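Local structure of protein yesU (Bacillus subtilis, 1OQ1) at residues Met163-Asp168 with Val172-Asn177; Leu115-Phe120 with Pro180-Met185; Ile63-Asp68 with Gly198-Arg203. The protein is of unknown function but has a galectin-like beta-sandwich fold, shared with the concanavalin-like families, so that carbohydrate binding is possible but unproven. All blocks are in the same frame, centred on the assembly; numbering follows the deposited sequence.

Contact 1. Residues Met163-Asp168 with Val172-Asn177; sequences MKLIKD and VHFSIN
Leu165 and Phe174 face each other as a non-hydrogen-bonded pair in the antiparallel beta hairpin of strands 161-168 and 171-176, whose segment axes run 4.7 Å apart at 173°. The hydrogen-bonded pairs on either side of them are Lys164 with Ser175 and Ile166 with His173, each closed by two backbone bonds. Ile166 N to His173 O is 2.8 Å long and, at 170°, nearly straight.

The Leu165 side chain leaves CB with CG anti to the backbone N (chi1 179°); with the bend at chi2, this turns CD1 toward the neighbouring strand. CG itself stays 4.2 Å from His173 O. CD1 comes closer still, 3.5 Å from the same oxygen, His173 O, and 3.9 Å from Val172 CG1, and also approaches Phe174 CB, while strand 112-122 of the opposing sheet packs on the same face through Leu117.

On the other face, Lys164 presents CB to the hydroxyl of Ser175, and the ring of His173 is fixed at two corners. NE2 is hydrogen-bonded to Asn2. At the ring edge and in its plane, ND1 meets a water at 2.7 Å; this water donates to Lys164 O and lies 3.3 Å from Ser175 OG, bridging the two strands.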
loop_
_atom_site.group_PDB
_atom_site.type_symbol
_atom_site.label_atom_id
_atom_site.label_comp_id
_atom_site.label_asym_id
_atom_site.label_seq_id
_atom_site.Cartn_x
_atom_site.Cartn_y
_atom_site.Cartn_z
HETATM N N MSE A 163 6.560 -0.888 -9.087
HETATM C CA MSE A 163 5.437 -0.086 -8.600
HETATM C C MSE A 163 5.921 1.297 -8.173
HETATM O O MSE A 163 6.948 1.414 -7.514
HETATM C CB MSE A 163 4.801 -0.795 -7.407
HETATM C CG MSE A 163 4.830 -2.307 -7.525
HETATM SE SE MSE A 163 3.678 -3.009 -8.910
HETATM C CE MSE A 163 4.690 -2.718 -10.502
ATOM N N LYS A 164 5.177 2.338 -8.542
ATOM C CA LYS A 164 5.558 3.705 -8.182
ATOM C C LYS A 164 4.328 4.529 -7.833
ATOM O O LYS A 164 3.375 4.601 -8.605
ATOM C CB LYS A 164 6.320 4.379 -9.331
ATOM C CG LYS A 164 6.784 5.800 -8.994
ATOM C CD LYS A 164 7.595 6.444 -10.118
ATOM C CE LYS A 164 8.961 5.794 -10.275
ATOM N NZ LYS A 164 9.787 6.472 -11.323
ATOM N N LEU A 165 4.370 5.151 -6.662
ATOM C CA LEU A 165 3.271 5.954 -6.155
ATOM C C LEU A 165 3.726 7.364 -5.792
ATOM O O LEU A 165 4.720 7.527 -5.088
ATOM C CB LEU A 165 2.697 5.280 -4.905
ATOM C CG LEU A 165 1.542 5.990 -4.199
ATOM C CD1 LEU A 165 0.277 5.831 -5.024
ATOM C CD2 LEU A 165 1.342 5.396 -2.813
ATOM N N ILE A 166 3.003 8.374 -6.269
ATOM C CA ILE A 166 3.322 9.763 -5.947
ATOM C C ILE A 166 2.247 10.309 -5.010
ATOM O O ILE A 166 1.056 10.135 -5.261
ATOM C CB ILE A 166 3.341 10.672 -7.205
ATOM C CG1 ILE A 166 4.418 10.199 -8.184
ATOM C CG2 ILE A 166 3.608 12.128 -6.796
ATOM C CD1 ILE A 166 4.384 10.940 -9.505
ATOM N N LYS A 167 2.680 10.963 -3.933
ATOM C CA LYS A 167 1.776 11.569 -2.955
ATOM C C LYS A 167 2.289 12.977 -2.678
ATOM O O LYS A 167 3.363 13.157 -2.101
ATOM C CB LYS A 167 1.761 10.751 -1.659
ATOM C CG LYS A 167 1.066 11.437 -0.483
ATOM C CD LYS A 167 -0.415 11.628 -0.744
ATOM C CE LYS A 167 -1.104 12.281 0.449
ATOM N NZ LYS A 167 -0.621 13.669 0.693
ATOM N N ASP A 168 1.518 13.976 -3.091
ATOM C CA ASP A 168 1.924 15.363 -2.912
ATOM C C ASP A 168 0.682 16.187 -2.618
ATOM O O ASP A 168 -0.011 16.649 -3.532
ATOM C CB ASP A 168 2.623 15.850 -4.187
ATOM C CG ASP A 168 3.154 17.261 -4.060
ATOM O OD1 ASP A 168 3.246 17.762 -2.920
ATOM O OD2 ASP A 168 3.492 17.863 -5.102
ATOM N N VAL A 172 -2.338 12.364 -6.097
ATOM C CA VAL A 172 -1.908 10.965 -6.015
ATOM C C VAL A 172 -1.817 10.408 -7.438
ATOM O O VAL A 172 -2.721 10.617 -8.250
ATOM C CB VAL A 172 -2.912 10.083 -5.236
ATOM C CG1 VAL A 172 -2.449 8.622 -5.249
ATOM C CG2 VAL A 172 -3.038 10.581 -3.798
ATOM N N HIS A 173 -0.724 9.712 -7.740
ATOM C CA HIS A 173 -0.531 9.103 -9.057
ATOM C C HIS A 173 0.090 7.726 -8.850
ATOM O O HIS A 173 0.979 7.562 -8.020
ATOM C CB HIS A 173 0.383 9.971 -9.927
ATOM C CG HIS A 173 0.564 9.455 -11.322
ATOM N ND1 HIS A 173 1.409 8.409 -11.626
ATOM C CD2 HIS A 173 0.033 9.861 -12.500
ATOM C CE1 HIS A 173 1.397 8.199 -12.930
ATOM N NE2 HIS A 173 0.570 9.066 -13.484
ATOM N N PHE A 174 -0.388 6.746 -9.609
ATOM C CA PHE A 174 0.086 5.375 -9.491
ATOM C C PHE A 174 0.427 4.789 -10.856
ATOM O O PHE A 174 -0.345 4.922 -11.804
ATOM C CB PHE A 174 -1.015 4.541 -8.817
ATOM C CG PHE A 174 -0.663 3.097 -8.604
ATOM C CD1 PHE A 174 0.497 2.734 -7.933
ATOM C CD2 PHE A 174 -1.541 2.097 -9.015
ATOM C CE1 PHE A 174 0.777 1.390 -7.668
ATOM C CE2 PHE A 174 -1.271 0.750 -8.755
ATOM C CZ PHE A 174 -0.114 0.399 -8.081
ATOM N N SER A 175 1.581 4.137 -10.947
ATOM C CA SER A 175 2.006 3.514 -12.195
ATOM C C SER A 175 2.633 2.154 -11.926
ATOM O O SER A 175 3.102 1.887 -10.820
ATOM C CB SER A 175 3.010 4.409 -12.932
ATOM O OG SER A 175 4.224 4.533 -12.210
ATOM N N ILE A 176 2.609 1.297 -12.943
ATOM C CA ILE A 176 3.192 -0.040 -12.871
ATOM C C ILE A 176 4.052 -0.200 -14.120
ATOM O O ILE A 176 3.561 -0.065 -15.243
ATOM C CB ILE A 176 2.099 -1.136 -12.855
ATOM C CG1 ILE A 176 1.265 -1.015 -11.575
ATOM C CG2 ILE A 176 2.743 -2.517 -12.954
ATOM C CD1 ILE A 176 0.055 -1.943 -11.528
ATOM N N ASN A 177 5.332 -0.495 -13.920
ATOM C CA ASN A 177 6.273 -0.636 -15.024
ATOM C C ASN A 177 6.228 0.627 -15.889
ATOM O O ASN A 177 6.382 0.566 -17.105
ATOM C CB ASN A 177 5.956 -1.891 -15.856
ATOM C CG ASN A 177 6.458 -3.170 -15.191
ATOM O OD1 ASN A 177 6.829 -3.161 -14.018
ATOM N ND2 ASN A 177 6.469 -4.271 -15.935
HETATM O O HOH W 1 3.438 7.121 -10.330
#

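Contact 2. Residues Leu115-Phe120 with Pro180-Met185; sequences LHLSYF and PILEWM
Leu115 brings one methyl, CD2, obliquely up to the indole of Trp184, 3.8 Å from CZ3 on the six-membered ring. The two side chains span backbones whose CA atoms are 11.4 Å apart, a separation that rules out strand pairing and marks packing between layers. Strand 112-122 belongs to one sheet of the sandwich and strand 179-185 to the other.

A second, looser point of contact lies two residues along each strand. Leu117 CD1 approaches Leu182 CD1 at 4.4 Å, methyl to methyl, between CA atoms 10.1 Å apart. Phe174 of the adjacent strand also packs on Leu117, and Leu135 of strand 132-138 touches Trp184. At Ile181 and Leu182 the edge strand makes a classic beta bulge, both residues lying opposite Phe174.

No hydrogen bond crosses between the segments, and only 128 Å² is buried, both sides summed. With carbon meeting carbon at both points, the contact is consistent with cohesion by dispersion and, at the buried leucines, exclusion of water, without the directional constraint that backbone pairing would impose.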
loop_
_atom_site.group_PDB
_atom_site.type_symbol
_atom_site.label_atom_id
_atom_site.label_comp_id
_atom_site.label_asym_id
_atom_site.label_seq_id
_atom_site.Cartn_x
_atom_site.Cartn_y
_atom_site.Cartn_z
ATOM N N LEU A 115 -4.933 6.810 3.136
ATOM C CA LEU A 115 -5.266 6.574 1.746
ATOM C C LEU A 115 -4.855 5.117 1.548
ATOM O O LEU A 115 -3.861 4.670 2.123
ATOM C CB LEU A 115 -4.447 7.492 0.833
ATOM C CG LEU A 115 -4.909 8.954 0.820
ATOM C CD1 LEU A 115 -3.852 9.849 0.191
ATOM C CD2 LEU A 115 -6.221 9.043 0.059
ATOM N N HIS A 116 -5.638 4.356 0.791
ATOM C CA HIS A 116 -5.282 2.962 0.539
ATOM C C HIS A 116 -5.577 2.594 -0.903
ATOM O O HIS A 116 -6.679 2.819 -1.410
ATOM C CB HIS A 116 -5.966 1.981 1.519
ATOM C CG HIS A 116 -7.337 2.386 1.972
ATOM N ND1 HIS A 116 -8.397 1.502 1.993
ATOM C CD2 HIS A 116 -7.799 3.536 2.516
ATOM C CE1 HIS A 116 -9.448 2.090 2.534
ATOM N NE2 HIS A 116 -9.113 3.325 2.861
ATOM N N LEU A 117 -4.565 2.044 -1.558
ATOM C CA LEU A 117 -4.661 1.677 -2.960
ATOM C C LEU A 117 -4.526 0.173 -3.136
ATOM O O LEU A 117 -3.481 -0.406 -2.845
ATOM C CB LEU A 117 -3.566 2.407 -3.741
ATOM C CG LEU A 117 -3.769 2.666 -5.238
ATOM C CD1 LEU A 117 -2.666 3.585 -5.734
ATOM C CD2 LEU A 117 -3.778 1.363 -6.008
ATOM N N SER A 118 -5.594 -0.454 -3.613
ATOM C CA SER A 118 -5.587 -1.892 -3.824
ATOM C C SER A 118 -5.180 -2.229 -5.248
ATOM O O SER A 118 -5.548 -1.534 -6.200
ATOM C CB SER A 118 -6.972 -2.470 -3.529
ATOM O OG SER A 118 -7.964 -1.772 -4.260
ATOM N N TYR A 119 -4.398 -3.294 -5.381
ATOM C CA TYR A 119 -3.938 -3.761 -6.681
ATOM C C TYR A 119 -3.896 -5.287 -6.629
ATOM O O TYR A 119 -3.865 -5.875 -5.551
ATOM C CB TYR A 119 -2.570 -3.155 -7.015
ATOM C CG TYR A 119 -1.471 -3.457 -6.025
ATOM C CD1 TYR A 119 -0.596 -4.523 -6.231
ATOM C CD2 TYR A 119 -1.273 -2.645 -4.907
ATOM C CE1 TYR A 119 0.454 -4.773 -5.358
ATOM C CE2 TYR A 119 -0.224 -2.884 -4.025
ATOM C CZ TYR A 119 0.637 -3.947 -4.257
ATOM O OH TYR A 119 1.691 -4.163 -3.402
ATOM N N PHE A 120 -3.889 -5.924 -7.791
ATOM C CA PHE A 120 -3.965 -7.382 -7.853
ATOM C C PHE A 120 -5.173 -7.778 -6.999
ATOM O O PHE A 120 -5.066 -8.561 -6.051
ATOM C CB PHE A 120 -2.710 -8.066 -7.305
ATOM C CG PHE A 120 -2.615 -9.527 -7.684
ATOM C CD1 PHE A 120 -2.192 -9.901 -8.957
ATOM C CD2 PHE A 120 -3.014 -10.520 -6.796
ATOM C CE1 PHE A 120 -2.169 -11.244 -9.345
ATOM C CE2 PHE A 120 -2.998 -11.870 -7.172
ATOM C CZ PHE A 120 -2.575 -12.232 -8.450
ATOM N N PRO A 180 0.947 4.596 -16.509
ATOM C CA PRO A 180 0.048 5.248 -15.551
ATOM C C PRO A 180 -1.192 4.377 -15.367
ATOM O O PRO A 180 -1.769 3.901 -16.344
ATOM C CB PRO A 180 -0.281 6.575 -16.230
ATOM C CG PRO A 180 0.942 6.844 -17.065
ATOM C CD PRO A 180 1.230 5.483 -17.652
ATOM N N ILE A 181 -1.589 4.169 -14.115
ATOM C CA ILE A 181 -2.749 3.343 -13.794
ATOM C C ILE A 181 -3.933 4.204 -13.375
ATOM O O ILE A 181 -5.054 4.011 -13.851
ATOM C CB ILE A 181 -2.403 2.349 -12.656
ATOM C CG1 ILE A 181 -1.267 1.432 -13.106
ATOM C CG2 ILE A 181 -3.638 1.522 -12.269
ATOM C CD1 ILE A 181 -1.597 0.631 -14.357
ATOM N N LEU A 182 -3.686 5.149 -12.472
ATOM C CA LEU A 182 -4.737 6.051 -12.021
ATOM C C LEU A 182 -4.111 7.291 -11.405
ATOM O O LEU A 182 -2.933 7.285 -11.052
ATOM C CB LEU A 182 -5.650 5.356 -10.994
ATOM C CG LEU A 182 -5.086 4.867 -9.650
ATOM C CD1 LEU A 182 -4.835 6.043 -8.710
ATOM C CD2 LEU A 182 -6.082 3.914 -9.011
ATOM N N GLU A 183 -4.893 8.358 -11.297
ATOM C CA GLU A 183 -4.409 9.586 -10.684
ATOM C C GLU A 183 -5.598 10.296 -10.046
ATOM O O GLU A 183 -6.740 10.099 -10.462
ATOM C CB GLU A 183 -3.697 10.480 -11.708
ATOM C CG GLU A 183 -4.575 11.318 -12.607
ATOM C CD GLU A 183 -3.748 12.261 -13.473
ATOM O OE1 GLU A 183 -4.330 13.169 -14.102
ATOM O OE2 GLU A 183 -2.514 12.089 -13.528
ATOM N N TRP A 184 -5.335 11.114 -9.034
ATOM C CA TRP A 184 -6.414 11.783 -8.327
ATOM C C TRP A 184 -5.965 13.084 -7.690
ATOM O O TRP A 184 -4.815 13.217 -7.276
ATOM C CB TRP A 184 -6.939 10.841 -7.240
ATOM C CG TRP A 184 -8.038 11.389 -6.386
ATOM C CD1 TRP A 184 -9.269 11.807 -6.801
ATOM C CD2 TRP A 184 -8.039 11.492 -4.958
ATOM N NE1 TRP A 184 -10.040 12.157 -5.721
ATOM C CE2 TRP A 184 -9.310 11.972 -4.577
ATOM C CE3 TRP A 184 -7.089 11.220 -3.963
ATOM C CZ2 TRP A 184 -9.662 12.183 -3.238
ATOM C CZ3 TRP A 184 -7.441 11.431 -2.630
ATOM C CH2 TRP A 184 -8.716 11.906 -2.283
HETATM N N MSE A 185 -6.873 14.050 -7.629
HETATM C CA MSE A 185 -6.569 15.329 -6.993
HETATM C C MSE A 185 -7.664 15.607 -5.976
HETATM O O MSE A 185 -8.788 15.960 -6.341
HETATM C CB MSE A 185 -6.515 16.468 -8.017
HETATM C CG MSE A 185 -6.228 17.844 -7.406
HETATM SE SE MSE A 185 -4.492 17.990 -6.528
HETATM C CE MSE A 185 -3.398 18.309 -8.088
#

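Contact 3. Residues Ile63-Asp68 with Gly198-Arg203; sequences IIVTWD and GKIGFR. With ACY (acetic acid), chain E.
Two sheets of a galectin-like beta sandwich meet face to face where strand 63-73 of one packs over strand 199-205 of the other. The segment axes approach to 11.0 Å and cross at -28°, too far apart for backbone pairing, and side chains bridge the gap.

Val65 and Ile200 reach toward each other tip to tip, with Val65 CG2 3.8 Å from Ile200 CD1. CG1 of Ile200 is anti to its carbonyl carbon (chi1 -68°), and the chain then runs on extended, carrying CD1 toward Val65 and Ile63 of the facing strand. The same methyl lies 4.5 Å from Ile63 CD1, so a single terminal carbon serves two side chains of the facing strand.

Nearer the other end of the segments, Trp67 and Phe202 form a T-shaped pair. Phe202 turns its edge to the face of the pyrrole part of the indole: the ring planes stand at 89°, with centroids 5.5 Å apart. The nearest atoms are Phe202 CE1 and Trp67 CD1, at 4.1 Å, with CE1 offset toward the rim of the indole. Trp67 NE1, within this buried layer, is hydrogen-bonded to Tyr119 OH, which anchors the indole to strand 112-122 as well. Phe202 has a further edge-to-face partner in Phe215.

Arg203, next in the chain, extends away from strand 63-73. Its NE and NH2 grip an acetate, probably from the crystallisation liquor, in a two-pronged, nearly coplanar clasp: Arg203 NE to the acetate O is 3.0 Å, and Arg203 NH2 to OXT is 2.6 Å. NH1 bonds to Gly102 O, which helps fix the guanidinium.

Two antiparallel sheets packed face to face through apolar side chains are typical of the concanavalin-like (jelly-roll) sandwich.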
loop_
_atom_site.group_PDB
_atom_site.type_symbol
_atom_site.label_atom_id
_atom_site.label_comp_id
_atom_site.label_asym_id
_atom_site.label_seq_id
_atom_site.Cartn_x
_atom_site.Cartn_y
_atom_site.Cartn_z
ATOM N N ILE A 63 6.077 12.833 -1.529
ATOM C CA ILE A 63 7.016 11.735 -1.699
ATOM C C ILE A 63 6.666 10.829 -2.868
ATOM O O ILE A 63 5.543 10.838 -3.365
ATOM C CB ILE A 63 7.049 10.850 -0.433
ATOM C CG1 ILE A 63 5.624 10.388 -0.096
ATOM C CG2 ILE A 63 7.666 11.620 0.735
ATOM C CD1 ILE A 63 5.534 9.347 1.016
ATOM N N ILE A 64 7.649 10.046 -3.297
ATOM C CA ILE A 64 7.461 9.075 -4.364
ATOM C C ILE A 64 7.860 7.743 -3.735
ATOM O O ILE A 64 8.989 7.579 -3.269
ATOM C CB ILE A 64 8.339 9.391 -5.586
ATOM C CG1 ILE A 64 7.904 10.731 -6.197
ATOM C CG2 ILE A 64 8.212 8.274 -6.621
ATOM C CD1 ILE A 64 8.678 11.132 -7.437
ATOM N N VAL A 65 6.909 6.813 -3.702
ATOM C CA VAL A 65 7.104 5.498 -3.093
ATOM C C VAL A 65 7.254 4.422 -4.157
ATOM O O VAL A 65 6.417 4.305 -5.051
ATOM C CB VAL A 65 5.900 5.141 -2.182
ATOM C CG1 VAL A 65 6.146 3.811 -1.478
ATOM C CG2 VAL A 65 5.668 6.249 -1.165
ATOM N N THR A 66 8.319 3.635 -4.050
ATOM C CA THR A 66 8.578 2.575 -5.012
ATOM C C THR A 66 8.900 1.243 -4.342
ATOM O O THR A 66 9.412 1.196 -3.216
ATOM C CB THR A 66 9.761 2.942 -5.939
ATOM O OG1 THR A 66 10.915 3.255 -5.146
ATOM C CG2 THR A 66 9.405 4.140 -6.816
ATOM N N TRP A 67 8.580 0.161 -5.041
ATOM C CA TRP A 67 8.866 -1.179 -4.555
ATOM C C TRP A 67 8.678 -2.196 -5.674
ATOM O O TRP A 67 7.972 -1.933 -6.652
ATOM C CB TRP A 67 7.975 -1.529 -3.343
ATOM C CG TRP A 67 6.508 -1.794 -3.626
ATOM C CD1 TRP A 67 5.897 -3.016 -3.729
ATOM C CD2 TRP A 67 5.469 -0.814 -3.775
ATOM N NE1 TRP A 67 4.540 -2.855 -3.927
ATOM C CE2 TRP A 67 4.254 -1.514 -3.958
ATOM C CE3 TRP A 67 5.447 0.589 -3.770
ATOM C CZ2 TRP A 67 3.026 -0.857 -4.134
ATOM C CZ3 TRP A 67 4.224 1.244 -3.946
ATOM C CH2 TRP A 67 3.033 0.517 -4.125
ATOM N N ASP A 68 9.359 -3.334 -5.545
ATOM C CA ASP A 68 9.256 -4.424 -6.510
ATOM C C ASP A 68 8.206 -5.385 -5.963
ATOM O O ASP A 68 8.231 -5.721 -4.779
ATOM C CB ASP A 68 10.599 -5.138 -6.653
ATOM C CG ASP A 68 11.526 -4.453 -7.644
ATOM O OD1 ASP A 68 11.308 -3.265 -7.955
ATOM O OD2 ASP A 68 12.481 -5.106 -8.111
ATOM N N GLY A 198 2.427 10.465 7.302
ATOM C CA GLY A 198 1.928 9.255 7.935
ATOM C C GLY A 198 2.711 7.990 7.640
ATOM O O GLY A 198 3.735 8.018 6.956
ATOM N N LYS A 199 2.222 6.868 8.151
ATOM C CA LYS A 199 2.888 5.590 7.947
ATOM C C LYS A 199 2.450 4.941 6.638
ATOM O O LYS A 199 1.400 5.274 6.083
ATOM C CB LYS A 199 2.556 4.619 9.082
ATOM C CG LYS A 199 2.650 5.184 10.488
ATOM C CD LYS A 199 4.070 5.494 10.908
ATOM C CE LYS A 199 4.112 5.848 12.398
ATOM N NZ LYS A 199 5.470 6.275 12.840
ATOM N N ILE A 200 3.268 4.005 6.168
ATOM C CA ILE A 200 2.981 3.240 4.961
ATOM C C ILE A 200 2.888 1.776 5.394
ATOM O O ILE A 200 3.722 1.298 6.167
ATOM C CB ILE A 200 4.097 3.387 3.913
ATOM C CG1 ILE A 200 4.104 4.821 3.377
ATOM C CG2 ILE A 200 3.885 2.374 2.785
ATOM C CD1 ILE A 200 5.231 5.119 2.428
ATOM N N GLY A 201 1.872 1.074 4.906
ATOM C CA GLY A 201 1.693 -0.318 5.277
ATOM C C GLY A 201 1.315 -1.214 4.113
ATOM O O GLY A 201 0.754 -0.756 3.114
ATOM N N PHE A 202 1.614 -2.501 4.261
ATOM C CA PHE A 202 1.334 -3.496 3.239
ATOM C C PHE A 202 0.251 -4.461 3.692
ATOM O O PHE A 202 0.450 -5.220 4.642
ATOM C CB PHE A 202 2.611 -4.280 2.928
ATOM C CG PHE A 202 3.673 -3.458 2.262
ATOM C CD1 PHE A 202 3.844 -3.507 0.879
ATOM C CD2 PHE A 202 4.469 -2.594 3.006
ATOM C CE1 PHE A 202 4.791 -2.707 0.249
ATOM C CE2 PHE A 202 5.423 -1.787 2.383
ATOM C CZ PHE A 202 5.581 -1.845 1.003
ATOM N N ARG A 203 -0.893 -4.433 3.016
ATOM C CA ARG A 203 -1.985 -5.334 3.364
ATOM C C ARG A 203 -2.177 -6.439 2.342
ATOM O O ARG A 203 -1.913 -6.264 1.155
ATOM C CB ARG A 203 -3.306 -4.565 3.498
ATOM C CG ARG A 203 -4.541 -5.470 3.643
ATOM C CD ARG A 203 -5.804 -4.642 3.850
ATOM N NE ARG A 203 -7.002 -5.443 4.112
ATOM C CZ ARG A 203 -7.172 -6.200 5.194
ATOM N NH1 ARG A 203 -6.221 -6.274 6.112
ATOM N NH2 ARG A 203 -8.311 -6.856 5.379
HETATM C C ACY E . -10.235 -6.276 2.665
HETATM O O ACY E . -9.224 -5.612 2.159
HETATM O OXT ACY E . -10.242 -7.006 3.716
HETATM C CH3 ACY E . -11.522 -6.131 1.872
#

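Overall arrangement
Strands 161-168, 171-176 and 179-185 are consecutive neighbours in one sheet, and strand 63-73 adjoins 161-168, so contact 1 lies in the sheet that contacts 2 and 3 join to the opposite one. Backbone bonds connect these strands: Leu165 O to Val65 N, and Val172 O to Trp184 N. Contact 1 is held by main-chain hydrogen bonds, with mostly apolar residues on its inner face and a water on the other. Contacts 2 and 3 cross the sandwich through side chains alone. Contact 3 is deepest, its centre about 6 Å from that of the chain, and has aromatic geometry; contact 2, toward the sheet edge, is sparser. Contact 1 lies farther out, its centre about 11 Å from the chain centre.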